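Local coordinates for packaging enzyme P4 (Pseudomonas phage phi6, PDB 4BLO), which hydrolyses nucleoside triphosphates as a hexameric RecA-like ATPase, probably to drive the movement of RNA into the phage particle, at residues Pro142-Arg147 / Thr160-Ser165; Val184-Val189 / Cys225-Val230; Leu30-Ala35 / Ala84-Asp89; Pro24-Val29 / Gly96-Pro101. One frame throughout, in Å; residues are numbered along the deposited sequence.

Contacts 1 and 2 belong to the same central sheet, their centres about 9 Å apart. Strands 144-147 and 184-187 are neighbours in it, and probable backbone hydrogen bonds join them, I146 N to A185 O and I146 O to D187 N, both 2.8 Å. Both contacts lie beside the nucleotide: the side chain of D187 is about 5 Å from ADP and about 4 Å from the calcium ion, that of R147 about 7 Å and 5 Å. Contacts 3 and 4 form a second pair, centres about 11 Å apart. Strands 26-27 and 34-35 connect them. Contacts 1 and 4 lie on opposite sides of the chain's centre, about 26 Å apart between centres.

Contact 1. Residues Pro142-Arg147 / Thr160-Ser165; sequences PDVLIR and TAVHIS
I146 and V162 lie side by side on one face of a parallel strand pair and point the same way. CG1 of I146 is 3.8 Å from CG1 of V162. That V162 methyl also meets CG1 of V144, at 3.6 Å, where the two side chains cross at a slant. V162 CG1 stands between its backbone N and carbonyl carbon (chi1 43°), and from there it serves both partners. I146 gives its other branch to I164, with CG2 3.6 Å from I164 CG1. L145, A161, R147 and H163 point to the other face. There CB of R147 lies 3.6 Å from CD2 of the H163 ring.

Four backbone bonds set this register. L145 N donates to T160 O over 3.0 Å. V162 N returns a bond to L145 O at 2.8 Å. R147 N then reaches V162 O at 3.0 Å, and I164 N reaches R147 O at 3.3 Å.

Further out, D156 serves R147 and H163: it forms a salt bridge with R147 and accepts from H163 NE2. R147 has a second salt bridge to E153, a residue of the ADP pocket.

Strand 161-163 is outermost on this side of the chain's sheet, and 144-147 lies between it and 184-187. Helix 167-179 packs on I146 and I164, while helix 132-140 touches L145.

Contact 2. Residues Val184-Val189 / Cys225-Val230; sequences VAVDSV and CSVVMV
V186 O accepts the amide of V230 at 2.8 Å from V230 N. One step back, V186 N donates to V228 O, also at 2.8 Å. V228 N reaches V184 O at 3.2 Å. V189 N makes a weak bond to V230 O.

V186 and M229 lie side by side on one face, with V186 CG2 4.1 Å from M229 CG. The M229 chain is extended at chi2 (-160°), which carries SD on to V189. M229 SD lies 3.9 Å from V189 CG2, and the two side chains cross at a slant. A185 and V228 point to the other face.

D187 follows V186, with CG anti to the backbone N (chi1 -166°). Its OD1 meets V230 CG2 at 3.4 Å, so V230 flanks the carboxylate with methyls. A cis peptide bond follows, between D187 and S188. OD2 of D187 is hydrogen-bonded to S133 OG, a residue of the ADP pocket in the P-loop.

Parallel strands with apolar sides thus bring one acidic group to the nucleotide end of the sheet. Its place, about 4 Å from the calcium ion, is consistent with a Walker B aspartate.

Contact 3. Residues Leu30-Ala35 / Ala84-Asp89; sequences LGRPTA and ADVESD
The connection of a small beta hairpin, between strands 26-27 and 34-35, packs at L30-R32 against the loop 84-89. The touching parts run nearly antiparallel, 157° apart end to end. No hydrogen bond joins them, and the contact is made by van der Waals packing.

V86 carries one end of it. Its CG1 stands between the backbone N and the carbonyl carbon (chi1 71°). It points at the hairpin backbone, 3.6 Å from G31 CA and 3.5 Å from R32 N. The R32 side chain bends at chi3 and crosses V86 at a slant, its NH1 3.8 Å from V86 CB. NH2 of R32 lies 3.9 Å from A84 N, which sits at the edge of the guanidinium and in its plane. No hydrogen bond is formed there.

The other end is L30 against S88. CB of S88 is 3.8 Å from L30 CB and equally close to L30 CD1. S88 O comes 3.7 Å from L30 CB.

Within the hairpin, T34 OG1 donates to R32 O over 3.1 Å and ties the turn to the start of strand 34-35.

Other subunits supply several polar partners. S88 OG bonds to V90 O of a neighbouring subunit, and V86 N to D94 of that neighbouring subunit. L30 O accepts from K197 of another neighbouring subunit. The contact is a hairpin connection backed by an extended loop, built into the subunit interfaces of the P4 hexamer.

Contact 4. Residues Pro24-Val29 / Gly96-Pro101; sequences PVSLQV and GIYSVP
P24-Q28 and G96-V100 run in directions 121° apart, with the nearest CA atoms, those of Q28 and Y98, 6.0 Å from each other. Side chains bridge the gap.

Q28 does so with both ends of its amide. Its CG is anti to the backbone N (chi1 -164°), and the chain stays extended beyond it. OE1 accepts from Y98 N at 2.9 Å, the donor lying above the carbonyl plane. NE2 donates to G96 O at 3.1 Å. NE2 also bonds to G31 O, so three bonds hold this amide and fix which end is which.

Y98 makes the second group of contacts. S26 CB sits over the centre of its ring, 3.7 Å from the centroid, in a CH-pi contact. The ring hydroxyl lies by the strand backbone, where S26 N makes a weak bond to Y98 OH. V100 CG1 lies 3.3 Å from S26 O, the carbonyl oxygen that Y98 CE1 also meets, and 4.2 Å from L27 CD1.

P33 of the same chain also touches Y98. One neighbouring subunit closes in: its R195 bonds to Q28 O and its S165 packs on Y98.

G96 leaves helix 92-95 with positive phi, and the chain then runs extended. A side-chain amide takes up two backbone groups of this run, in the way a neighbouring strand would, and so joins the helix exit to the hairpin of strands 26-27 and 34-35.

Contact 1. Residues Pro142-Arg147 / Thr160-Ser165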
loop_
_atom_site.group_PDB
_atom_site.type_symbol
_atom_site.label_atom_id
_atom_site.label_comp_id
_atom_site.label_asym_id
_atom_site.label_seq_id
_atom_site.Cartn_x
_atom_site.Cartn_y
_atom_site.Cartn_z
ATOM N N PRO L 142 -17.378 -37.765 -2.527
ATOM C CA PRO L 142 -18.561 -36.890 -2.330
ATOM C C PRO L 142 -19.729 -37.172 -3.273
ATOM O O PRO L 142 -19.503 -37.668 -4.368
ATOM C CB PRO L 142 -18.022 -35.501 -2.577
ATOM C CG PRO L 142 -16.618 -35.713 -3.039
ATOM C CD PRO L 142 -16.252 -37.066 -3.170
ATOM N N ASP L 143 -20.966 -36.839 -2.842
ATOM C CA ASP L 143 -22.165 -37.036 -3.656
ATOM C C ASP L 143 -22.198 -36.026 -4.812
ATOM O O ASP L 143 -22.515 -36.398 -5.938
ATOM C CB ASP L 143 -23.466 -36.942 -2.828
ATOM C CG ASP L 143 -23.558 -37.860 -1.622
ATOM O OD1 ASP L 143 -22.839 -38.880 -1.589
ATOM O OD2 ASP L 143 -24.359 -37.559 -0.711
ATOM N N VAL L 144 -21.880 -34.759 -4.520
ATOM C CA VAL L 144 -21.839 -33.665 -5.491
ATOM C C VAL L 144 -20.426 -33.048 -5.454
ATOM O O VAL L 144 -19.954 -32.660 -4.388
ATOM C CB VAL L 144 -22.968 -32.622 -5.206
ATOM C CG1 VAL L 144 -22.881 -31.435 -6.159
ATOM C CG2 VAL L 144 -24.355 -33.266 -5.291
ATOM N N LEU L 145 -19.761 -32.971 -6.605
ATOM C CA LEU L 145 -18.426 -32.393 -6.713
ATOM C C LEU L 145 -18.479 -31.075 -7.487
ATOM O O LEU L 145 -18.635 -31.082 -8.711
ATOM C CB LEU L 145 -17.425 -33.386 -7.361
ATOM C CG LEU L 145 -16.022 -32.852 -7.748
ATOM C CD1 LEU L 145 -15.154 -32.556 -6.532
ATOM C CD2 LEU L 145 -15.323 -33.812 -8.677
ATOM N N ILE L 146 -18.365 -29.942 -6.755
ATOM C CA ILE L 146 -18.344 -28.607 -7.343
ATOM C C ILE L 146 -16.933 -28.357 -7.807
ATOM O O ILE L 146 -15.986 -28.481 -7.020
ATOM C CB ILE L 146 -18.847 -27.499 -6.379
ATOM C CG1 ILE L 146 -20.315 -27.738 -5.939
ATOM C CG2 ILE L 146 -18.637 -26.080 -6.985
ATOM C CD1 ILE L 146 -20.722 -26.889 -4.785
ATOM N N ARG L 147 -16.788 -28.053 -9.107
ATOM C CA ARG L 147 -15.484 -27.776 -9.692
ATOM C C ARG L 147 -15.398 -26.291 -10.034
ATOM O O ARG L 147 -16.242 -25.756 -10.767
ATOM C CB ARG L 147 -15.198 -28.692 -10.869
ATOM C CG ARG L 147 -14.694 -30.044 -10.411
ATOM C CD ARG L 147 -13.454 -30.445 -11.203
ATOM N NE ARG L 147 -12.228 -30.483 -10.399
ATOM C CZ ARG L 147 -10.989 -30.434 -10.896
ATOM N NH1 ARG L 147 -10.791 -30.288 -12.200
ATOM N NH2 ARG L 147 -9.941 -30.486 -10.087
ATOM N N THR L 160 -20.886 -36.502 -11.289
ATOM C CA THR L 160 -21.070 -35.862 -9.981
ATOM C C THR L 160 -20.581 -34.413 -10.063
ATOM O O THR L 160 -20.969 -33.598 -9.236
ATOM C CB THR L 160 -20.333 -36.635 -8.850
ATOM O OG1 THR L 160 -18.954 -36.801 -9.183
ATOM C CG2 THR L 160 -20.950 -37.983 -8.542
ATOM N N ALA L 161 -19.717 -34.106 -11.064
ATOM C CA ALA L 161 -19.105 -32.795 -11.284
ATOM C C ALA L 161 -20.108 -31.745 -11.774
ATOM O O ALA L 161 -20.838 -31.968 -12.747
ATOM C CB ALA L 161 -17.942 -32.904 -12.265
ATOM N N VAL L 162 -20.122 -30.593 -11.085
ATOM C CA VAL L 162 -20.957 -29.431 -11.404
ATOM C C VAL L 162 -20.005 -28.222 -11.517
ATOM O O VAL L 162 -19.365 -27.821 -10.537
ATOM C CB VAL L 162 -22.163 -29.227 -10.433
ATOM C CG1 VAL L 162 -21.770 -29.431 -8.980
ATOM C CG2 VAL L 162 -22.853 -27.882 -10.646
ATOM N N HIS L 163 -19.860 -27.709 -12.751
ATOM C CA HIS L 163 -18.944 -26.622 -13.064
ATOM C C HIS L 163 -19.596 -25.268 -12.878
ATOM O O HIS L 163 -20.547 -24.918 -13.586
ATOM C CB HIS L 163 -18.372 -26.771 -14.475
ATOM C CG HIS L 163 -17.578 -28.031 -14.645
ATOM N ND1 HIS L 163 -18.145 -29.184 -15.188
ATOM C CD2 HIS L 163 -16.301 -28.304 -14.278
ATOM C CE1 HIS L 163 -17.190 -30.100 -15.157
ATOM N NE2 HIS L 163 -16.060 -29.619 -14.625
ATOM N N ILE L 164 -19.074 -24.513 -11.892
ATOM C CA ILE L 164 -19.519 -23.162 -11.569
ATOM C C ILE L 164 -18.439 -22.135 -12.011
ATOM O O ILE L 164 -17.321 -22.515 -12.399
ATOM C CB ILE L 164 -19.901 -23.020 -10.067
ATOM C CG1 ILE L 164 -18.687 -23.224 -9.144
ATOM C CG2 ILE L 164 -21.066 -23.952 -9.688
ATOM C CD1 ILE L 164 -18.674 -22.379 -7.975
ATOM N N SER L 165 -18.794 -20.838 -11.949
ATOM C CA SER L 165 -17.950 -19.710 -12.320
ATOM C C SER L 165 -17.888 -18.643 -11.224
ATOM O O SER L 165 -16.849 -18.001 -11.106
ATOM C CB SER L 165 -18.452 -19.078 -13.615
ATOM O OG SER L 165 -19.699 -18.416 -13.468
#

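Contact 2. Residues Val184-Val189 / Cys225-Val230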
loop_
_atom_site.group_PDB
_atom_site.type_symbol
_atom_site.label_atom_id
_atom_site.label_comp_id
_atom_site.label_asym_id
_atom_site.label_seq_id
_atom_site.Cartn_x
_atom_site.Cartn_y
_atom_site.Cartn_z
ATOM N N VAL L 184 -21.776 -32.510 -0.251
ATOM C CA VAL L 184 -21.256 -31.535 -1.206
ATOM C C VAL L 184 -19.785 -31.251 -0.923
ATOM O O VAL L 184 -19.389 -31.106 0.237
ATOM C CB VAL L 184 -22.106 -30.233 -1.195
ATOM C CG1 VAL L 184 -21.618 -29.238 -2.234
ATOM C CG2 VAL L 184 -23.581 -30.533 -1.432
ATOM N N ALA L 185 -18.979 -31.161 -2.004
ATOM C CA ALA L 185 -17.558 -30.836 -1.945
ATOM C C ALA L 185 -17.207 -29.775 -2.961
ATOM O O ALA L 185 -17.797 -29.751 -4.042
ATOM C CB ALA L 185 -16.730 -32.074 -2.186
ATOM N N VAL L 186 -16.246 -28.894 -2.626
ATOM C CA VAL L 186 -15.785 -27.826 -3.524
ATOM C C VAL L 186 -14.286 -27.974 -3.800
ATOM O O VAL L 186 -13.469 -27.836 -2.885
ATOM C CB VAL L 186 -16.108 -26.398 -3.012
ATOM C CG1 VAL L 186 -15.857 -25.356 -4.097
ATOM C CG2 VAL L 186 -17.542 -26.305 -2.517
ATOM N N ASP L 187 -13.954 -28.266 -5.079
ATOM C CA ASP L 187 -12.595 -28.357 -5.625
ATOM C C ASP L 187 -12.511 -27.482 -6.884
ATOM O O ASP L 187 -12.981 -27.897 -7.936
ATOM C CB ASP L 187 -12.188 -29.811 -5.927
ATOM C CG ASP L 187 -10.699 -30.036 -6.179
ATOM O OD1 ASP L 187 -9.884 -29.154 -5.816
ATOM O OD2 ASP L 187 -10.346 -31.112 -6.723
ATOM N N SER L 188 -12.029 -26.232 -6.780
ATOM C CA SER L 188 -11.356 -25.583 -5.648
ATOM C C SER L 188 -12.099 -24.376 -5.145
ATOM O O SER L 188 -13.079 -23.939 -5.752
ATOM C CB SER L 188 -9.988 -25.089 -6.123
ATOM O OG SER L 188 -8.971 -25.210 -5.150
ATOM N N VAL L 189 -11.558 -23.775 -4.075
ATOM C CA VAL L 189 -12.006 -22.516 -3.497
ATOM C C VAL L 189 -10.948 -21.404 -3.885
ATOM O O VAL L 189 -11.188 -20.225 -3.622
ATOM C CB VAL L 189 -12.293 -22.650 -1.970
ATOM C CG1 VAL L 189 -11.074 -22.323 -1.106
ATOM C CG2 VAL L 189 -13.500 -21.826 -1.563
ATOM N N CYS L 225 -25.875 -28.338 6.597
ATOM C CA CYS L 225 -25.007 -28.781 5.497
ATOM C C CYS L 225 -23.703 -29.359 6.036
ATOM O O CYS L 225 -23.160 -28.863 7.031
ATOM C CB CYS L 225 -24.708 -27.635 4.532
ATOM S SG CYS L 225 -26.165 -26.818 3.839
ATOM N N SER L 226 -23.171 -30.353 5.326
ATOM C CA SER L 226 -21.863 -30.950 5.564
ATOM C C SER L 226 -21.067 -30.805 4.254
ATOM O O SER L 226 -21.256 -31.586 3.314
ATOM C CB SER L 226 -21.986 -32.399 6.015
ATOM O OG SER L 226 -20.715 -32.886 6.413
ATOM N N VAL L 227 -20.243 -29.749 4.177
ATOM C CA VAL L 227 -19.451 -29.410 3.002
ATOM C C VAL L 227 -17.943 -29.566 3.287
ATOM O O VAL L 227 -17.472 -29.232 4.366
ATOM C CB VAL L 227 -19.807 -27.968 2.514
ATOM C CG1 VAL L 227 -18.979 -27.543 1.290
ATOM C CG2 VAL L 227 -21.305 -27.821 2.231
ATOM N N VAL L 228 -17.206 -30.081 2.294
ATOM C CA VAL L 228 -15.747 -30.207 2.282
ATOM C C VAL L 228 -15.216 -29.249 1.207
ATOM O O VAL L 228 -15.520 -29.426 0.033
ATOM C CB VAL L 228 -15.257 -31.672 2.047
ATOM C CG1 VAL L 228 -13.753 -31.727 1.710
ATOM C CG2 VAL L 228 -15.584 -32.555 3.248
ATOM N N MET L 229 -14.438 -28.251 1.601
ATOM C CA MET L 229 -13.834 -27.294 0.659
ATOM C C MET L 229 -12.337 -27.500 0.601
ATOM O O MET L 229 -11.701 -27.532 1.659
ATOM C CB MET L 229 -14.141 -25.832 1.050
ATOM C CG MET L 229 -15.607 -25.495 1.027
ATOM S SD MET L 229 -15.906 -23.718 0.923
ATOM C CE MET L 229 -15.149 -23.165 2.414
ATOM N N VAL L 230 -11.760 -27.648 -0.616
ATOM C CA VAL L 230 -10.303 -27.810 -0.704
ATOM C C VAL L 230 -9.716 -26.409 -0.746
ATOM O O VAL L 230 -10.123 -25.581 -1.570
ATOM C CB VAL L 230 -9.727 -28.776 -1.782
ATOM C CG1 VAL L 230 -10.805 -29.556 -2.501
ATOM C CG2 VAL L 230 -8.749 -28.104 -2.747
#

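Contact 3. Residues Leu30-Ala35 / Ala84-Asp89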
loop_
_atom_site.group_PDB
_atom_site.type_symbol
_atom_site.label_atom_id
_atom_site.label_comp_id
_atom_site.label_asym_id
_atom_site.label_seq_id
_atom_site.Cartn_x
_atom_site.Cartn_y
_atom_site.Cartn_z
ATOM N N LEU L 30 -13.804 -7.488 3.494
ATOM C CA LEU L 30 -13.164 -6.231 3.877
ATOM C C LEU L 30 -14.019 -4.993 3.587
ATOM O O LEU L 30 -13.581 -3.866 3.815
ATOM C CB LEU L 30 -11.802 -6.096 3.191
ATOM C CG LEU L 30 -10.684 -6.996 3.721
ATOM C CD1 LEU L 30 -9.342 -6.591 3.129
ATOM C CD2 LEU L 30 -10.637 -6.957 5.241
ATOM N N GLY L 31 -15.230 -5.203 3.077
ATOM C CA GLY L 31 -16.077 -4.107 2.649
ATOM C C GLY L 31 -17.253 -3.966 3.587
ATOM O O GLY L 31 -17.076 -3.957 4.813
ATOM N N ARG L 32 -18.711 -3.793 3.012
ATOM C CA ARG L 32 -19.938 -3.658 3.805
ATOM C C ARG L 32 -20.675 -5.008 3.886
ATOM O O ARG L 32 -20.660 -5.765 2.895
ATOM C CB ARG L 32 -20.856 -2.562 3.224
ATOM C CG ARG L 32 -20.447 -1.162 3.720
ATOM C CD ARG L 32 -21.522 -0.089 3.637
ATOM N NE ARG L 32 -22.070 0.054 2.283
ATOM C CZ ARG L 32 -21.573 0.861 1.348
ATOM N NH1 ARG L 32 -20.507 1.608 1.603
ATOM N NH2 ARG L 32 -22.143 0.929 0.151
ATOM N N PRO L 33 -21.311 -5.351 5.041
ATOM C CA PRO L 33 -22.080 -6.604 5.099
ATOM C C PRO L 33 -23.091 -6.661 3.957
ATOM O O PRO L 33 -23.787 -5.661 3.700
ATOM C CB PRO L 33 -22.776 -6.530 6.461
ATOM C CG PRO L 33 -21.940 -5.623 7.260
ATOM C CD PRO L 33 -21.452 -4.592 6.298
ATOM N N THR L 34 -23.108 -7.797 3.228
ATOM C CA THR L 34 -23.996 -8.011 2.082
ATOM C C THR L 34 -24.950 -9.152 2.394
ATOM O O THR L 34 -24.509 -10.261 2.702
ATOM C CB THR L 34 -23.217 -8.270 0.763
ATOM O OG1 THR L 34 -22.093 -7.393 0.681
ATOM C CG2 THR L 34 -24.084 -8.067 -0.461
ATOM N N ALA L 35 -26.259 -8.875 2.272
ATOM C CA ALA L 35 -27.328 -9.837 2.515
ATOM C C ALA L 35 -27.340 -10.954 1.471
ATOM O O ALA L 35 -27.011 -10.716 0.304
ATOM C CB ALA L 35 -28.667 -9.116 2.521
ATOM N N ALA L 84 -22.474 2.581 -3.347
ATOM C CA ALA L 84 -22.610 1.569 -4.390
ATOM C C ALA L 84 -21.463 0.541 -4.319
ATOM O O ALA L 84 -21.719 -0.648 -4.114
ATOM C CB ALA L 84 -22.656 2.232 -5.761
ATOM N N ASP L 85 -20.206 1.003 -4.469
ATOM C CA ASP L 85 -19.013 0.157 -4.406
ATOM C C ASP L 85 -18.089 0.653 -3.274
ATOM O O ASP L 85 -17.727 1.837 -3.239
ATOM C CB ASP L 85 -18.273 0.112 -5.766
ATOM C CG ASP L 85 -18.969 -0.710 -6.842
ATOM O OD1 ASP L 85 -18.982 -1.960 -6.725
ATOM O OD2 ASP L 85 -19.485 -0.106 -7.811
ATOM N N VAL L 86 -17.743 -0.251 -2.333
ATOM C CA VAL L 86 -16.874 0.055 -1.194
ATOM C C VAL L 86 -15.472 -0.597 -1.404
ATOM O O VAL L 86 -15.365 -1.721 -1.895
ATOM C CB VAL L 86 -17.543 -0.332 0.166
ATOM C CG1 VAL L 86 -17.633 -1.839 0.369
ATOM C CG2 VAL L 86 -16.844 0.325 1.345
ATOM N N GLU L 87 -14.415 0.144 -1.048
ATOM C CA GLU L 87 -13.011 -0.267 -1.127
ATOM C C GLU L 87 -12.658 -1.199 0.033
ATOM O O GLU L 87 -13.265 -1.083 1.099
ATOM C CB GLU L 87 -12.106 0.984 -1.078
ATOM C CG GLU L 87 -12.327 1.993 -2.198
ATOM C CD GLU L 87 -11.438 1.842 -3.420
ATOM O OE1 GLU L 87 -10.194 1.893 -3.277
ATOM O OE2 GLU L 87 -11.992 1.720 -4.536
ATOM N N SER L 88 -11.649 -2.080 -0.142
ATOM C CA SER L 88 -11.192 -2.978 0.926
ATOM C C SER L 88 -10.471 -2.206 2.051
ATOM O O SER L 88 -10.278 -2.774 3.113
ATOM C CB SER L 88 -10.276 -4.077 0.389
ATOM O OG SER L 88 -10.895 -4.914 -0.572
ATOM N N ASP L 89 -10.079 -0.933 1.821
ATOM C CA ASP L 89 -9.410 -0.098 2.815
ATOM C C ASP L 89 -10.275 1.128 3.106
ATOM O O ASP L 89 -10.000 2.233 2.638
ATOM C CB ASP L 89 -7.981 0.275 2.376
ATOM C CG ASP L 89 -6.957 -0.847 2.475
ATOM O OD1 ASP L 89 -7.230 -1.847 3.189
ATOM O OD2 ASP L 89 -5.863 -0.711 1.866
#

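Contact 4. Residues Pro24-Val29 / Gly96-Pro101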
loop_
_atom_site.group_PDB
_atom_site.type_symbol
_atom_site.label_atom_id
_atom_site.label_comp_id
_atom_site.label_asym_id
_atom_site.label_seq_id
_atom_site.Cartn_x
_atom_site.Cartn_y
_atom_site.Cartn_z
ATOM N N PRO L 24 -32.446 -14.597 8.686
ATOM C CA PRO L 24 -31.863 -13.740 7.640
ATOM C C PRO L 24 -30.337 -13.688 7.808
ATOM O O PRO L 24 -29.849 -13.427 8.913
ATOM C CB PRO L 24 -32.531 -12.378 7.872
ATOM C CG PRO L 24 -33.015 -12.399 9.275
ATOM C CD PRO L 24 -32.947 -13.798 9.823
ATOM N N VAL L 25 -29.584 -13.983 6.734
ATOM C CA VAL L 25 -28.120 -14.007 6.813
ATOM C C VAL L 25 -27.485 -13.016 5.858
ATOM O O VAL L 25 -28.090 -12.589 4.867
ATOM C CB VAL L 25 -27.496 -15.415 6.608
ATOM C CG1 VAL L 25 -27.813 -16.337 7.773
ATOM C CG2 VAL L 25 -27.906 -16.047 5.273
ATOM N N SER L 26 -26.229 -12.685 6.166
ATOM C CA SER L 26 -25.367 -11.809 5.389
ATOM C C SER L 26 -23.949 -12.373 5.363
ATOM O O SER L 26 -23.681 -13.422 5.950
ATOM C CB SER L 26 -25.369 -10.398 5.969
ATOM O OG SER L 26 -26.648 -9.792 5.856
ATOM N N LEU L 27 -23.051 -11.690 4.658
ATOM C CA LEU L 27 -21.643 -12.052 4.570
ATOM C C LEU L 27 -20.831 -10.793 4.406
ATOM O O LEU L 27 -21.334 -9.793 3.899
ATOM C CB LEU L 27 -21.366 -13.053 3.445
ATOM C CG LEU L 27 -20.108 -13.899 3.633
ATOM C CD1 LEU L 27 -20.361 -15.070 4.555
ATOM C CD2 LEU L 27 -19.583 -14.379 2.316
ATOM N N GLN L 28 -19.631 -10.740 4.955
ATOM C CA GLN L 28 -18.738 -9.602 4.879
ATOM C C GLN L 28 -17.307 -10.089 4.730
ATOM O O GLN L 28 -16.936 -11.113 5.326
ATOM C CB GLN L 28 -18.885 -8.712 6.112
ATOM C CG GLN L 28 -18.291 -7.312 5.940
ATOM C CD GLN L 28 -17.968 -6.640 7.250
ATOM O OE1 GLN L 28 -17.924 -7.258 8.314
ATOM N NE2 GLN L 28 -17.731 -5.356 7.202
ATOM N N VAL L 29 -16.533 -9.364 3.929
ATOM C CA VAL L 29 -15.092 -9.537 3.843
ATOM C C VAL L 29 -13.923 -8.610 4.201
ATOM O O VAL L 29 -13.147 -8.910 5.108
ATOM C CB VAL L 29 -14.639 -9.843 2.401
ATOM C CG1 VAL L 29 -13.210 -10.363 2.393
ATOM C CG2 VAL L 29 -15.582 -10.842 1.749
ATOM N N GLY L 96 -19.057 -1.186 9.765
ATOM C CA GLY L 96 -19.479 -2.069 10.841
ATOM C C GLY L 96 -18.862 -3.431 10.624
ATOM O O GLY L 96 -18.054 -3.602 9.703
ATOM N N ILE L 97 -19.222 -4.410 11.452
ATOM C CA ILE L 97 -18.647 -5.744 11.310
ATOM C C ILE L 97 -19.755 -6.775 11.407
ATOM O O ILE L 97 -20.595 -6.677 12.299
ATOM C CB ILE L 97 -17.514 -5.992 12.354
ATOM C CG1 ILE L 97 -16.316 -5.053 12.101
ATOM C CG2 ILE L 97 -17.043 -7.453 12.382
ATOM C CD1 ILE L 97 -15.909 -4.385 13.267
ATOM N N TYR L 98 -19.760 -7.757 10.485
ATOM C CA TYR L 98 -20.758 -8.817 10.499
ATOM C C TYR L 98 -20.115 -10.197 10.480
ATOM O O TYR L 98 -19.225 -10.468 9.667
ATOM C CB TYR L 98 -21.751 -8.689 9.327
ATOM C CG TYR L 98 -22.848 -9.734 9.335
ATOM C CD1 TYR L 98 -22.635 -11.003 8.805
ATOM C CD2 TYR L 98 -24.102 -9.453 9.866
ATOM C CE1 TYR L 98 -23.628 -11.985 8.847
ATOM C CE2 TYR L 98 -25.114 -10.415 9.880
ATOM C CZ TYR L 98 -24.869 -11.685 9.380
ATOM O OH TYR L 98 -25.852 -12.648 9.393
ATOM N N SER L 99 -20.616 -11.076 11.347
ATOM C CA SER L 99 -20.265 -12.484 11.398
ATOM C C SER L 99 -21.550 -13.268 11.436
ATOM O O SER L 99 -22.507 -12.838 12.096
ATOM C CB SER L 99 -19.370 -12.807 12.585
ATOM O OG SER L 99 -18.055 -12.439 12.221
ATOM N N VAL L 100 -21.622 -14.372 10.688
ATOM C CA VAL L 100 -22.878 -15.091 10.680
ATOM C C VAL L 100 -23.076 -15.712 12.096
ATOM O O VAL L 100 -22.118 -16.233 12.691
ATOM C CB VAL L 100 -23.071 -16.066 9.476
ATOM C CG1 VAL L 100 -22.404 -15.532 8.211
ATOM C CG2 VAL L 100 -22.605 -17.476 9.777
ATOM N N PRO L 101 -24.285 -15.507 12.687
ATOM C CA PRO L 101 -24.535 -15.995 14.057
ATOM C C PRO L 101 -24.508 -17.512 14.187
ATOM O O PRO L 101 -24.798 -18.231 13.233
ATOM C CB PRO L 101 -25.933 -15.460 14.374
ATOM C CG PRO L 101 -26.189 -14.379 13.374
ATOM C CD PRO L 101 -25.483 -14.837 12.140
#